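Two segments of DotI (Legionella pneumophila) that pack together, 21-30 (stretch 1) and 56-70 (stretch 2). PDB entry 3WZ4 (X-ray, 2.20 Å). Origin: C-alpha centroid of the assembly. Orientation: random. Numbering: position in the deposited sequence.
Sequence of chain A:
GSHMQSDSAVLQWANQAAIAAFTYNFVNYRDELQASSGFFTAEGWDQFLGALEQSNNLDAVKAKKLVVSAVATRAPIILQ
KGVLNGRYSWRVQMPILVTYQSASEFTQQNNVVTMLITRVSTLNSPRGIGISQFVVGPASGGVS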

ATOM      1  N   ALA A  21       1.295  -3.485  -2.679  1.00 10.92           N
ATOM      2  CA  ALA A  21       2.513  -3.197  -1.933  1.00 12.65           C
ATOM      3  C   ALA A  21       3.172  -4.461  -1.376  1.00 14.81           C
ATOM      4  O   ALA A  21       4.367  -4.472  -1.101  1.00 12.49           O
ATOM      5  CB  ALA A  21       2.224  -2.213  -0.809  1.00 15.13           C
ATOM      6  N   PHE A  22       2.390  -5.523  -1.211  1.00 12.82           N
ATOM      7  CA  PHE A  22       2.925  -6.774  -0.688  1.00 15.73           C
ATOM      8  C   PHE A  22       2.866  -7.890  -1.724  1.00 16.98           C
ATOM      9  O   PHE A  22       2.707  -9.063  -1.383  1.00 13.91           O
ATOM     10  CB  PHE A  22       2.187  -7.183   0.588  1.00 14.63           C
ATOM     11  CG  PHE A  22       2.487  -6.298   1.761  1.00 15.81           C
ATOM     12  CD1 PHE A  22       3.580  -6.552   2.572  1.00 18.28           C
ATOM     13  CD2 PHE A  22       1.688  -5.204   2.044  1.00 13.95           C
ATOM     14  CE1 PHE A  22       3.866  -5.737   3.651  1.00 18.49           C
ATOM     15  CE2 PHE A  22       1.968  -4.385   3.124  1.00 15.68           C
ATOM     16  CZ  PHE A  22       3.057  -4.653   3.927  1.00 17.24           C
ATOM     17  N   THR A  23       2.995  -7.516  -2.993  1.00 13.04           N
ATOM     18  CA  THR A  23       2.975  -8.487  -4.080  1.00 13.98           C
ATOM     19  C   THR A  23       4.195  -8.292  -4.975  1.00 13.58           C
ATOM     20  O   THR A  23       4.140  -7.559  -5.960  1.00 15.32           O
ATOM     21  CB  THR A  23       1.680  -8.372  -4.917  1.00 15.63           C
ATOM     22  OG1 THR A  23       0.541  -8.482  -4.054  1.00 15.27           O
ATOM     23  CG2 THR A  23       1.615  -9.471  -5.972  1.00 18.78           C
ATOM     24  N   TYR A  24       5.297  -8.945  -4.617  1.00 11.64           N
ATOM     25  CA  TYR A  24       6.544  -8.830  -5.363  1.00 12.24           C
ATOM     26  C   TYR A  24       7.482  -9.984  -5.012  1.00 12.19           C
ATOM     27  O   TYR A  24       7.144 -10.832  -4.186  1.00 11.97           O
ATOM     28  CB  TYR A  24       7.225  -7.493  -5.068  1.00 12.56           C
ATOM     29  CG  TYR A  24       7.744  -7.369  -3.652  1.00 14.94           C
ATOM     30  CD1 TYR A  24       6.913  -6.962  -2.616  1.00 15.79           C
ATOM     31  CD2 TYR A  24       9.068  -7.657  -3.350  1.00 16.13           C
ATOM     32  CE1 TYR A  24       7.387  -6.849  -1.318  1.00 21.58           C
ATOM     33  CE2 TYR A  24       9.551  -7.549  -2.054  1.00 14.38           C
ATOM     34  CZ  TYR A  24       8.709  -7.145  -1.044  1.00 18.40           C
ATOM     35  OH  TYR A  24       9.187  -7.034   0.244  1.00 20.69           O
ATOM     36  N   ASN A  25       8.653 -10.019  -5.641  1.00 10.07           N
ATOM     37  CA  ASN A  25       9.617 -11.090  -5.386  1.00 12.29           C
ATOM     38  C   ASN A  25      11.055 -10.690  -5.697  1.00 13.38           C
ATOM     39  O   ASN A  25      11.308  -9.592  -6.196  1.00 11.71           O
ATOM     40  CB  ASN A  25       9.242 -12.357  -6.159  1.00 11.01           C
ATOM     41  CG  ASN A  25       9.174 -12.128  -7.656  1.00 12.05           C
ATOM     42  OD1 ASN A  25      10.195 -11.915  -8.308  1.00 12.53           O
ATOM     43  ND2 ASN A  25       7.966 -12.180  -8.211  1.00 11.55           N
ATOM     44  N   PHE A  26      11.991 -11.594  -5.411  1.00 12.73           N
ATOM     45  CA  PHE A  26      13.419 -11.306  -5.554  1.00 13.71           C
ATOM     46  C   PHE A  26      13.821 -10.958  -6.987  1.00 12.49           C
ATOM     47  O   PHE A  26      14.867 -10.354  -7.217  1.00 11.93           O
ATOM     48  CB  PHE A  26      14.281 -12.456  -5.001  1.00 16.23           C
ATOM     49  CG  PHE A  26      14.167 -13.745  -5.774  1.00 13.29           C
ATOM     50  CD1 PHE A  26      13.079 -14.583  -5.598  1.00 11.96           C
ATOM     51  CD2 PHE A  26      15.160 -14.126  -6.663  1.00 15.35           C
ATOM     52  CE1 PHE A  26      12.975 -15.770  -6.303  1.00 12.48           C
ATOM     53  CE2 PHE A  26      15.063 -15.316  -7.371  1.00 15.62           C
ATOM     54  CZ  PHE A  26      13.967 -16.138  -7.190  1.00 12.67           C
ATOM     55  N   VAL A  27      12.979 -11.320  -7.949  1.00 13.41           N
ATOM     56  CA  VAL A  27      13.280 -11.041  -9.348  1.00 10.45           C
ATOM     57  C   VAL A  27      12.674  -9.725  -9.837  1.00 12.81           C
ATOM     58  O   VAL A  27      13.375  -8.889 -10.404  1.00 14.66           O
ATOM     59  CB  VAL A  27      12.814 -12.187 -10.266  1.00 13.76           C
ATOM     60  CG1 VAL A  27      13.173 -11.885 -11.718  1.00 13.60           C
ATOM     61  CG2 VAL A  27      13.429 -13.500  -9.823  1.00 11.89           C
ATOM     62  N   ASN A  28      11.378  -9.534  -9.605  1.00 13.73           N
ATOM     63  CA  ASN A  28      10.660  -8.404 -10.201  1.00 15.69           C
ATOM     64  C   ASN A  28      10.517  -7.155  -9.327  1.00 13.88           C
ATOM     65  O   ASN A  28       9.840  -6.204  -9.715  1.00 15.48           O
ATOM     66  CB  ASN A  28       9.273  -8.847 -10.690  1.00 14.08           C
ATOM     67  CG  ASN A  28       8.294  -9.094  -9.552  1.00 10.61           C
ATOM     68  OD1 ASN A  28       8.596  -8.848  -8.388  1.00 11.85           O
ATOM     69  ND2 ASN A  28       7.101  -9.570  -9.895  1.00 11.40           N
ATOM     70  N   TYR A  29      11.157  -7.146  -8.163  1.00 12.27           N
ATOM     71  CA  TYR A  29      10.927  -6.084  -7.179  1.00 15.79           C
ATOM     72  C   TYR A  29      11.035  -4.657  -7.729  1.00 15.24           C
ATOM     73  O   TYR A  29      10.263  -3.784  -7.342  1.00 15.81           O
ATOM     74  CB  TYR A  29      11.831  -6.258  -5.955  1.00 14.08           C
ATOM     75  CG  TYR A  29      13.302  -6.076  -6.238  1.00 17.81           C
ATOM     76  CD1 TYR A  29      14.096  -7.153  -6.614  1.00 14.77           C
ATOM     77  CD2 TYR A  29      13.901  -4.827  -6.122  1.00 16.12           C
ATOM     78  CE1 TYR A  29      15.442  -6.992  -6.871  1.00 14.26           C
ATOM     79  CE2 TYR A  29      15.247  -4.658  -6.378  1.00 19.02           C
ATOM     80  CZ  TYR A  29      16.012  -5.744  -6.750  1.00 18.28           C
ATOM     81  OH  TYR A  29      17.352  -5.578  -7.004  1.00 26.81           O
ATOM     82  N   ARG A  30      11.986  -4.417  -8.625  1.00 15.62           N
ATOM     83  CA  ARG A  30      12.176  -3.075  -9.167  1.00 18.07           C
ATOM     84  C   ARG A  30      11.014  -2.636 -10.066  1.00 18.66           C
ATOM     85  O   ARG A  30      10.568  -1.491  -9.998  1.00 18.25           O
ATOM     86  CB  ARG A  30      13.509  -2.967  -9.911  1.00 19.46           C
ATOM     87  CG  ARG A  30      13.846  -1.555 -10.377  1.00 17.93           C
ATOM     88  CD  ARG A  30      15.214  -1.501 -11.045  1.00 18.19           C
ATOM     89  NE  ARG A  30      15.447  -0.235 -11.737  1.00 15.86           N
ATOM     90  CZ  ARG A  30      16.153   0.779 -11.240  1.00 20.78           C
ATOM     91  NH1 ARG A  30      16.707   0.686 -10.038  1.00 18.68           N
ATOM     92  NH2 ARG A  30      16.310   1.887 -11.952  1.00 15.77           N
ATOM     93  N   ASN A  56      13.869  -3.929   6.535  1.00 33.74           N
ATOM     94  CA  ASN A  56      14.868  -4.815   5.954  1.00 35.99           C
ATOM     95  C   ASN A  56      14.245  -5.765   4.938  1.00 35.08           C
ATOM     96  O   ASN A  56      14.953  -6.492   4.240  1.00 33.93           O
ATOM     97  CB  ASN A  56      15.570  -5.613   7.053  1.00 39.70           C
ATOM     98  CG  ASN A  56      15.980  -4.747   8.229  1.00 48.60           C
ATOM     99  OD1 ASN A  56      15.560  -4.983   9.362  1.00 53.20           O
ATOM    100  ND2 ASN A  56      16.801  -3.732   7.965  1.00 41.56           N
ATOM    101  N   ASN A  57      12.917  -5.742   4.866  1.00 31.52           N
ATOM    102  CA  ASN A  57      12.147  -6.652   4.021  1.00 29.12           C
ATOM    103  C   ASN A  57      12.783  -6.961   2.667  1.00 21.67           C
ATOM    104  O   ASN A  57      13.065  -8.118   2.357  1.00 23.72           O
ATOM    105  CB  ASN A  57      10.723  -6.117   3.835  1.00 28.14           C
ATOM    106  CG  ASN A  57       9.982  -5.974   5.151  1.00 29.66           C
ATOM    107  OD1 ASN A  57      10.557  -6.170   6.221  1.00 35.15           O
ATOM    108  ND2 ASN A  57       8.701  -5.627   5.080  1.00 25.84           N
ATOM    109  N   LEU A  58      13.011  -5.925   1.867  1.00 19.52           N
ATOM    110  CA  LEU A  58      13.573  -6.107   0.532  1.00 24.70           C
ATOM    111  C   LEU A  58      14.915  -6.837   0.564  1.00 24.53           C
ATOM    112  O   LEU A  58      15.241  -7.584  -0.360  1.00 25.04           O
ATOM    113  CB  LEU A  58      13.718  -4.763  -0.187  1.00 22.07           C
ATOM    114  CG  LEU A  58      14.304  -4.812  -1.603  1.00 23.31           C
ATOM    115  CD1 LEU A  58      13.629  -5.888  -2.444  1.00 21.85           C
ATOM    116  CD2 LEU A  58      14.191  -3.455  -2.278  1.00 24.07           C
ATOM    117  N   ASP A  59      15.688  -6.618   1.625  1.00 24.80           N
ATOM    118  CA  ASP A  59      16.992  -7.262   1.767  1.00 24.64           C
ATOM    119  C   ASP A  59      16.854  -8.760   1.997  1.00 21.23           C
ATOM    120  O   ASP A  59      17.629  -9.551   1.458  1.00 19.36           O
ATOM    121  CB  ASP A  59      17.798  -6.624   2.904  1.00 26.15           C
ATOM    122  CG  ASP A  59      18.363  -5.268   2.524  1.00 35.39           C
ATOM    123  OD1 ASP A  59      18.759  -5.099   1.351  1.00 36.78           O
ATOM    124  OD2 ASP A  59      18.404  -4.370   3.394  1.00 46.01           O
ATOM    125  N   ALA A  60      15.864  -9.144   2.796  1.00 21.37           N
ATOM    126  CA  ALA A  60      15.615 -10.552   3.089  1.00 21.43           C
ATOM    127  C   ALA A  60      14.977 -11.270   1.902  1.00 21.22           C
ATOM    128  O   ALA A  60      15.286 -12.432   1.624  1.00 21.29           O
ATOM    129  CB  ALA A  60      14.740 -10.690   4.325  1.00 22.37           C
ATOM    130  N   VAL A  61      14.081 -10.577   1.210  1.00 21.32           N
ATOM    131  CA  VAL A  61      13.437 -11.139   0.032  1.00 18.28           C
ATOM    132  C   VAL A  61      14.480 -11.500  -1.019  1.00 19.50           C
ATOM    133  O   VAL A  61      14.443 -12.588  -1.591  1.00 19.31           O
ATOM    134  CB  VAL A  61      12.403 -10.166  -0.565  1.00 17.96           C
ATOM    135  CG1 VAL A  61      11.950 -10.643  -1.932  1.00 15.68           C
ATOM    136  CG2 VAL A  61      11.216 -10.020   0.377  1.00 18.12           C
ATOM    137  N   LYS A  62      15.413 -10.585  -1.262  1.00 17.59           N
ATOM    138  CA  LYS A  62      16.494 -10.824  -2.213  1.00 19.56           C
ATOM    139  C   LYS A  62      17.449 -11.906  -1.714  1.00 20.80           C
ATOM    140  O   LYS A  62      17.780 -12.837  -2.448  1.00 22.68           O
ATOM    141  CB  LYS A  62      17.259  -9.527  -2.504  1.00 20.81           C
ATOM    142  CG  LYS A  62      16.413  -8.452  -3.180  1.00 20.83           C
ATOM    143  CD  LYS A  62      17.140  -7.114  -3.284  1.00 22.53           C
ATOM    144  CE  LYS A  62      18.203  -7.130  -4.372  1.00 29.39           C
ATOM    145  NZ  LYS A  62      18.756  -5.767  -4.619  1.00 32.92           N
ATOM    146  N   ALA A  63      17.882 -11.783  -0.464  1.00 21.61           N
ATOM    147  CA  ALA A  63      18.831 -12.731   0.116  1.00 22.85           C
ATOM    148  C   ALA A  63      18.288 -14.158   0.124  1.00 20.94           C
ATOM    149  O   ALA A  63      18.977 -15.095  -0.275  1.00 21.35           O
ATOM    150  CB  ALA A  63      19.216 -12.302   1.525  1.00 22.95           C
ATOM    151  N   LYS A  64      17.051 -14.317   0.585  1.00 18.34           N
ATOM    152  CA  LYS A  64      16.433 -15.635   0.667  1.00 20.60           C
ATOM    153  C   LYS A  64      15.631 -15.959  -0.592  1.00 18.85           C
ATOM    154  O   LYS A  64      15.006 -17.015  -0.689  1.00 17.16           O
ATOM    155  CB  LYS A  64      15.543 -15.732   1.908  1.00 22.67           C
ATOM    156  CG  LYS A  64      16.292 -15.538   3.218  1.00 19.77           C
ATOM    157  CD  LYS A  64      15.348 -15.590   4.406  1.00 30.14           C
ATOM    158  CE  LYS A  64      16.096 -15.388   5.709  1.00 35.26           C
ATOM    159  NZ  LYS A  64      15.189 -15.440   6.886  1.00 46.60           N
ATOM    160  N   LYS A  65      15.659 -15.040  -1.552  1.00 18.89           N
ATOM    161  CA  LYS A  65      14.982 -15.236  -2.829  1.00 18.29           C
ATOM    162  C   LYS A  65      13.541 -15.704  -2.645  1.00 17.19           C
ATOM    163  O   LYS A  65      13.179 -16.821  -3.024  1.00 15.25           O
ATOM    164  CB  LYS A  65      15.769 -16.211  -3.706  1.00 17.53           C
ATOM    165  CG  LYS A  65      17.196 -15.757  -3.959  1.00 16.31           C
ATOM    166  CD  LYS A  65      17.872 -16.580  -5.037  1.00 18.63           C
ATOM    167  CE  LYS A  65      19.211 -15.965  -5.418  1.00 17.71           C
ATOM    168  NZ  LYS A  65      19.848 -16.663  -6.568  1.00 22.93           N
ATOM    169  N   LEU A  66      12.723 -14.831  -2.066  1.00 14.11           N
ATOM    170  CA  LEU A  66      11.342 -15.167  -1.739  1.00 17.06           C
ATOM    171  C   LEU A  66      10.342 -14.555  -2.711  1.00 13.97           C
ATOM    172  O   LEU A  66      10.673 -13.667  -3.497  1.00 12.83           O
ATOM    173  CB  LEU A  66      11.008 -14.684  -0.329  1.00 16.40           C
ATOM    174  CG  LEU A  66      11.994 -15.058   0.775  1.00 19.94           C
ATOM    175  CD1 LEU A  66      11.695 -14.254   2.024  1.00 17.06           C
ATOM    176  CD2 LEU A  66      11.960 -16.553   1.058  1.00 18.07           C
ATOM    177  N   VAL A  67       9.111 -15.042  -2.637  1.00 14.04           N
ATOM    178  CA  VAL A  67       7.998 -14.437  -3.345  1.00 10.86           C
ATOM    179  C   VAL A  67       7.021 -13.920  -2.302  1.00 14.52           C
ATOM    180  O   VAL A  67       6.581 -14.671  -1.431  1.00 17.11           O
ATOM    181  CB  VAL A  67       7.280 -15.454  -4.250  1.00 11.50           C
ATOM    182  CG1 VAL A  67       6.005 -14.849  -4.819  1.00 11.93           C
ATOM    183  CG2 VAL A  67       8.205 -15.921  -5.368  1.00 12.56           C
ATOM    184  N   VAL A  68       6.697 -12.636  -2.376  1.00 10.91           N
ATOM    185  CA  VAL A  68       5.782 -12.038  -1.414  1.00 12.18           C
ATOM    186  C   VAL A  68       4.374 -11.906  -1.982  1.00 12.61           C
ATOM    187  O   VAL A  68       4.188 -11.457  -3.112  1.00 12.04           O
ATOM    188  CB  VAL A  68       6.275 -10.656  -0.955  1.00 13.80           C
ATOM    189  CG1 VAL A  68       5.447 -10.168   0.222  1.00 14.81           C
ATOM    190  CG2 VAL A  68       7.745 -10.724  -0.579  1.00 13.63           C
ATOM    191  N   SER A  69       3.387 -12.308  -1.189  1.00 12.66           N
ATOM    192  CA  SER A  69       1.987 -12.174  -1.568  1.00 13.26           C
ATOM    193  C   SER A  69       1.170 -11.775  -0.350  1.00 14.42           C
ATOM    194  O   SER A  69       1.674 -11.785   0.772  1.00 13.98           O
ATOM    195  CB  SER A  69       1.457 -13.485  -2.155  1.00 15.49           C
ATOM    196  OG  SER A  69       1.457 -14.517  -1.182  1.00 14.51           O
ATOM    197  N   ALA A  70      -0.090 -11.420  -0.572  1.00 14.09           N
ATOM    198  CA  ALA A  70      -0.963 -11.019   0.525  1.00 14.79           C
ATOM    199  C   ALA A  70      -2.437 -11.106   0.153  1.00 14.28           C
ATOM    200  O   ALA A  70      -2.803 -11.017  -1.018  1.00 17.62           O
ATOM    201  CB  ALA A  70      -0.618  -9.612   0.994  1.00 13.95           C
TER
HETATM  202  O   HOH W   1      -0.491 -10.863  -3.467  1.00 16.13           O
HETATM  203  O   HOH W   2       7.202  -6.936   2.484  1.00 25.68           O

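Where two backbones run side by side for only a few residues, side chains supply much of the fit, as these two segments of DotI illustrate. A short, weakly bonded stretch about Tyr24 and Asn25 lies antiparallel to Val67 and Val68, Asn25 facing Val67 with CA atoms 4.2 Å apart. Val68 N donates to Tyr24 O at 2.6 Å, Tyr24 N returns a longer bond to Val68 O at 3.1 Å, and Phe26 N reaches Leu66 O at 3.1 Å, just beyond the helix of stretch 2.

Alongside this pairing, three rings fill the relief of stretch 2. The Tyr24 ring lies along the angle between strand and helix: Val68 CG2 sits over one face, 3.9 Å from the Tyr24 ring centroid, while Val61 CG2 approaches Tyr24 CE2 to 3.8 Å. Phe26 lies against the turn that ends the helix; there Lys65, with positive phi, places its CB 3.5 Å from the Phe26 ring centroid, almost on the normal. Tyr29 receives Leu58 CD1 and Lys62 CD over one face, each 4.2 Å from its ring centroid. The lysine thus serves twice, its methylenes covering the ring while Lys62 NZ donates to Tyr29 OH at 2.8 Å.

At the Thr23 end a water completes the contact: it donates to Thr23 OG1 and accepts from Ala70 N.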